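Local atomic coordinates of KaiC domain-containing protein (Pyrococcus horikoshii, PDB entry 2ZTS), a protein that binds ADP and magnesium in a hexameric assembly and is probably an ATP-binding, KaiC-like member of the P-loop NTPases, its cellular role being uncharacterized. Residues P8-F19 / I23-L35. Numbering follows the deposited sequence.
Sequences PVRRVKSGIPGF and IEGGFPEGTTVLL
Val12 and Phe27 face each other as an antiparallel hydrogen-bonded pair: Val12 N gives to Phe27 O at 2.7 Å, and Phe27 N returns the bond to Val12 O at 2.9 Å. Two residues along, past the non-hydrogen-bonded pair Arg11-Pro28, Glu29 N donates to Arg10 O (2.8 Å), so the carbonyls of Arg10, Val12 and Phe27 all receive an amide. The Arg11 side chain runs extended from CG to NE and reaches the carbonyls of the turn from Ile23 to Gly26. There its NH1 meets Gly26 O at 2.9 Å in the plane of the guanidinium, while Glu24 CB sits over one face. NH1 also donates to Thr226 OG1 and NH2 to Glu225 O; Glu24 OE2 lies 4.1 Å from Arg11 NH2, well out of the guanidinium plane and beyond a salt bridge, and accepts from Arg227 N instead. Strands 11-12 and 27-28 form a small two-stranded antiparallel sheet, joined by the type II turn Pro28-Thr31 to strand 32-36, the central-sheet strand that leads into the Walker A loop of this P-loop fold. In that turn Pro28 O takes both Thr31 N and Thr31 OG1. Arg10 NE makes a salt bridge to Glu29 OE1 (2.7 Å), but the hydrogen bond is weak, its N-H...O angle 128°, and the guanidinium and carboxylate planes stand nearly perpendicular. Phe19 presents its ring edge to Phe27, CE2 lying 4.0 Å from Phe27 CZ. Across the subunit boundary, Glu29 O accepts from Arg76 of a neighbouring subunit.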
loop_
_atom_site.group_PDB
_atom_site.type_symbol
_atom_site.label_atom_id
_atom_site.label_comp_id
_atom_site.label_asym_id
_atom_site.label_seq_id
_atom_site.Cartn_x
_atom_site.Cartn_y
_atom_site.Cartn_z
ATOM N N PRO C 8 10.212 -39.531 22.476
ATOM C CA PRO C 8 11.617 -38.968 22.491
ATOM C C PRO C 8 12.089 -38.602 21.060
ATOM O O PRO C 8 12.553 -39.467 20.302
ATOM C CB PRO C 8 12.455 -40.100 23.117
ATOM C CG PRO C 8 11.593 -41.289 23.027
ATOM C CD PRO C 8 10.151 -40.826 23.173
ATOM N N VAL C 9 11.955 -37.327 20.699
ATOM C CA VAL C 9 12.074 -36.944 19.297
ATOM C C VAL C 9 13.506 -37.131 18.799
ATOM O O VAL C 9 14.442 -36.800 19.504
ATOM C CB VAL C 9 11.609 -35.467 19.081
ATOM C CG1 VAL C 9 12.596 -34.487 19.732
ATOM C CG2 VAL C 9 11.433 -35.149 17.600
ATOM N N ARG C 10 13.659 -37.720 17.620
ATOM C CA ARG C 10 14.971 -37.876 16.965
ATOM C C ARG C 10 15.359 -36.521 16.346
ATOM O O ARG C 10 14.553 -35.941 15.631
ATOM C CB ARG C 10 14.881 -38.927 15.821
ATOM C CG ARG C 10 15.727 -40.235 15.928
ATOM C CD ARG C 10 14.876 -41.571 15.798
ATOM N NE ARG C 10 14.233 -41.750 14.474
ATOM C CZ ARG C 10 12.985 -42.231 14.238
ATOM N NH1 ARG C 10 12.190 -42.645 15.225
ATOM N NH2 ARG C 10 12.528 -42.303 12.982
ATOM N N ARG C 11 16.589 -36.065 16.588
ATOM C CA ARG C 11 17.038 -34.748 16.170
ATOM C C ARG C 11 18.199 -34.729 15.159
ATOM O O ARG C 11 19.238 -35.375 15.297
ATOM C CB ARG C 11 17.357 -33.878 17.401
ATOM C CG ARG C 11 16.063 -33.443 18.096
ATOM C CD ARG C 11 16.219 -32.458 19.189
ATOM N NE ARG C 11 14.936 -32.264 19.886
ATOM C CZ ARG C 11 13.992 -31.407 19.534
ATOM N NH1 ARG C 11 14.140 -30.619 18.468
ATOM N NH2 ARG C 11 12.886 -31.324 20.243
ATOM N N VAL C 12 18.029 -33.896 14.142
ATOM C CA VAL C 12 18.993 -33.792 13.079
ATOM C C VAL C 12 19.885 -32.604 13.424
ATOM O O VAL C 12 19.406 -31.485 13.520
ATOM C CB VAL C 12 18.220 -33.670 11.768
ATOM C CG1 VAL C 12 19.154 -33.444 10.542
ATOM C CG2 VAL C 12 17.314 -34.903 11.628
ATOM N N LYS C 13 21.169 -32.854 13.629
ATOM C CA LYS C 13 22.155 -31.807 13.963
ATOM C C LYS C 13 22.370 -30.866 12.782
ATOM O O LYS C 13 22.570 -31.314 11.666
ATOM C CB LYS C 13 23.500 -32.404 14.342
ATOM C CG LYS C 13 23.432 -33.436 15.535
ATOM C CD LYS C 13 23.612 -32.801 16.875
ATOM C CE LYS C 13 25.050 -32.295 17.194
ATOM N NZ LYS C 13 25.007 -30.925 17.990
ATOM N N SER C 14 22.346 -29.571 13.042
ATOM C CA SER C 14 22.141 -28.610 11.966
ATOM C C SER C 14 23.402 -28.517 11.166
ATOM O O SER C 14 23.372 -28.302 9.998
ATOM C CB SER C 14 21.807 -27.217 12.508
ATOM O OG SER C 14 22.900 -26.689 13.207
ATOM N N GLY C 15 24.517 -28.686 11.825
ATOM C CA GLY C 15 25.790 -28.418 11.200
ATOM C C GLY C 15 26.341 -27.038 11.471
ATOM O O GLY C 15 27.425 -26.721 10.991
ATOM N N ILE C 16 25.649 -26.231 12.273
ATOM C CA ILE C 16 26.016 -24.811 12.439
ATOM C C ILE C 16 26.381 -24.589 13.914
ATOM O O ILE C 16 25.504 -24.660 14.787
ATOM C CB ILE C 16 24.843 -23.890 11.992
ATOM C CG1 ILE C 16 24.684 -23.985 10.449
ATOM C CG2 ILE C 16 25.115 -22.406 12.446
ATOM C CD1 ILE C 16 23.350 -23.827 10.007
ATOM N N PRO C 17 27.674 -24.389 14.195
ATOM C CA PRO C 17 28.118 -24.264 15.587
ATOM C C PRO C 17 27.336 -23.181 16.244
ATOM O O PRO C 17 27.075 -22.142 15.625
ATOM C CB PRO C 17 29.601 -23.927 15.466
ATOM C CG PRO C 17 30.008 -24.478 14.094
ATOM C CD PRO C 17 28.809 -24.324 13.239
ATOM N N GLY C 18 26.900 -23.451 17.467
ATOM C CA GLY C 18 26.134 -22.489 18.224
ATOM C C GLY C 18 24.631 -22.568 18.058
ATOM O O GLY C 18 23.903 -21.991 18.870
ATOM N N PHE C 19 24.158 -23.320 17.069
ATOM C CA PHE C 19 22.753 -23.331 16.700
ATOM C C PHE C 19 21.911 -24.410 17.341
ATOM O O PHE C 19 20.760 -24.165 17.694
ATOM C CB PHE C 19 22.621 -23.460 15.170
ATOM C CG PHE C 19 21.265 -23.174 14.680
ATOM C CD1 PHE C 19 20.767 -21.865 14.731
ATOM C CD2 PHE C 19 20.464 -24.180 14.171
ATOM C CE1 PHE C 19 19.509 -21.584 14.326
ATOM C CE2 PHE C 19 19.206 -23.897 13.717
ATOM C CZ PHE C 19 18.717 -22.590 13.788
ATOM N N ILE C 23 17.564 -25.190 19.735
ATOM C CA ILE C 23 16.453 -26.021 19.307
ATOM C C ILE C 23 16.579 -27.462 19.854
ATOM O O ILE C 23 16.237 -28.435 19.184
ATOM C CB ILE C 23 16.305 -26.002 17.746
ATOM C CG1 ILE C 23 17.622 -26.305 17.060
ATOM C CG2 ILE C 23 15.863 -24.658 17.300
ATOM C CD1 ILE C 23 17.494 -26.836 15.637
ATOM N N GLU C 24 17.029 -27.534 21.110
ATOM C CA GLU C 24 17.148 -28.736 21.929
ATOM C C GLU C 24 17.963 -29.839 21.265
ATOM O O GLU C 24 17.634 -30.993 21.377
ATOM C CB GLU C 24 15.765 -29.240 22.346
ATOM C CG GLU C 24 14.949 -28.333 23.275
ATOM C CD GLU C 24 13.658 -29.039 23.709
ATOM O OE1 GLU C 24 13.736 -30.049 24.452
ATOM O OE2 GLU C 24 12.558 -28.653 23.279
ATOM N N GLY C 25 19.024 -29.476 20.559
ATOM C CA GLY C 25 19.947 -30.431 19.936
ATOM C C GLY C 25 19.812 -30.575 18.422
ATOM O O GLY C 25 20.650 -31.211 17.786
ATOM N N GLY C 26 18.796 -29.991 17.791
ATOM C CA GLY C 26 18.638 -30.165 16.342
ATOM C C GLY C 26 17.212 -30.178 15.888
ATOM O O GLY C 26 16.320 -30.027 16.721
ATOM N N PHE C 27 16.997 -30.283 14.564
ATOM C CA PHE C 27 15.664 -30.308 13.996
ATOM C C PHE C 27 14.983 -31.674 14.208
ATOM O O PHE C 27 15.573 -32.705 13.847
ATOM C CB PHE C 27 15.682 -30.075 12.484
ATOM C CG PHE C 27 16.419 -28.869 12.043
ATOM C CD1 PHE C 27 15.895 -27.588 12.267
ATOM C CD2 PHE C 27 17.604 -28.989 11.327
ATOM C CE1 PHE C 27 16.550 -26.452 11.798
ATOM C CE2 PHE C 27 18.277 -27.818 10.857
ATOM C CZ PHE C 27 17.736 -26.554 11.121
ATOM N N PRO C 28 13.727 -31.699 14.681
ATOM C CA PRO C 28 12.987 -32.964 14.682
ATOM C C PRO C 28 13.062 -33.581 13.296
ATOM O O PRO C 28 12.772 -32.932 12.266
ATOM C CB PRO C 28 11.543 -32.565 15.028
ATOM C CG PRO C 28 11.605 -31.253 15.703
ATOM C CD PRO C 28 12.920 -30.578 15.225
ATOM N N GLU C 29 13.429 -34.855 13.267
ATOM C CA GLU C 29 13.484 -35.618 12.027
ATOM C C GLU C 29 12.179 -35.525 11.244
ATOM O O GLU C 29 11.101 -35.643 11.786
ATOM C CB GLU C 29 13.870 -37.105 12.367
ATOM C CG GLU C 29 14.139 -37.981 11.164
ATOM C CD GLU C 29 14.659 -39.396 11.529
ATOM O OE1 GLU C 29 14.826 -39.719 12.745
ATOM O OE2 GLU C 29 14.920 -40.181 10.574
ATOM N N GLY C 30 12.268 -35.298 9.941
ATOM C CA GLY C 30 11.087 -35.232 9.117
ATOM C C GLY C 30 10.512 -33.803 8.934
ATOM O O GLY C 30 9.601 -33.633 8.126
ATOM N N THR C 31 11.025 -32.807 9.647
ATOM C CA THR C 31 10.459 -31.406 9.599
ATOM C C THR C 31 10.796 -30.673 8.293
ATOM O O THR C 31 11.886 -30.794 7.805
ATOM C CB THR C 31 11.069 -30.538 10.716
ATOM O OG1 THR C 31 10.952 -31.188 11.957
ATOM C CG2 THR C 31 10.260 -29.285 10.936
ATOM N N THR C 32 9.864 -29.909 7.737
ATOM C CA THR C 32 10.186 -28.884 6.723
ATOM C C THR C 32 10.360 -27.518 7.363
ATOM O O THR C 32 9.419 -27.021 8.008
ATOM C CB THR C 32 9.083 -28.845 5.747
ATOM O OG1 THR C 32 9.031 -30.124 5.132
ATOM C CG2 THR C 32 9.376 -27.806 4.550
ATOM N N VAL C 33 11.556 -26.950 7.259
ATOM C CA VAL C 33 11.940 -25.664 7.864
ATOM C C VAL C 33 12.055 -24.624 6.771
ATOM O O VAL C 33 12.755 -24.853 5.788
ATOM C CB VAL C 33 13.274 -25.769 8.540
ATOM C CG1 VAL C 33 13.679 -24.466 9.241
ATOM C CG2 VAL C 33 13.239 -26.936 9.594
ATOM N N LEU C 34 11.353 -23.508 6.954
ATOM C CA LEU C 34 11.410 -22.347 6.107
ATOM C C LEU C 34 12.486 -21.468 6.670
ATOM O O LEU C 34 12.421 -21.003 7.813
ATOM C CB LEU C 34 10.073 -21.599 6.089
ATOM C CG LEU C 34 10.038 -20.471 5.047
ATOM C CD1 LEU C 34 10.055 -20.990 3.599
ATOM C CD2 LEU C 34 8.871 -19.553 5.255
ATOM N N LEU C 35 13.528 -21.294 5.869
ATOM C CA LEU C 35 14.606 -20.382 6.140
ATOM C C LEU C 35 14.347 -19.091 5.280
ATOM O O LEU C 35 14.359 -19.135 4.017
ATOM C CB LEU C 35 15.909 -21.066 5.795
ATOM C CG LEU C 35 17.111 -20.156 5.965
ATOM C CD1 LEU C 35 17.318 -19.771 7.447
ATOM C CD2 LEU C 35 18.334 -20.783 5.417
#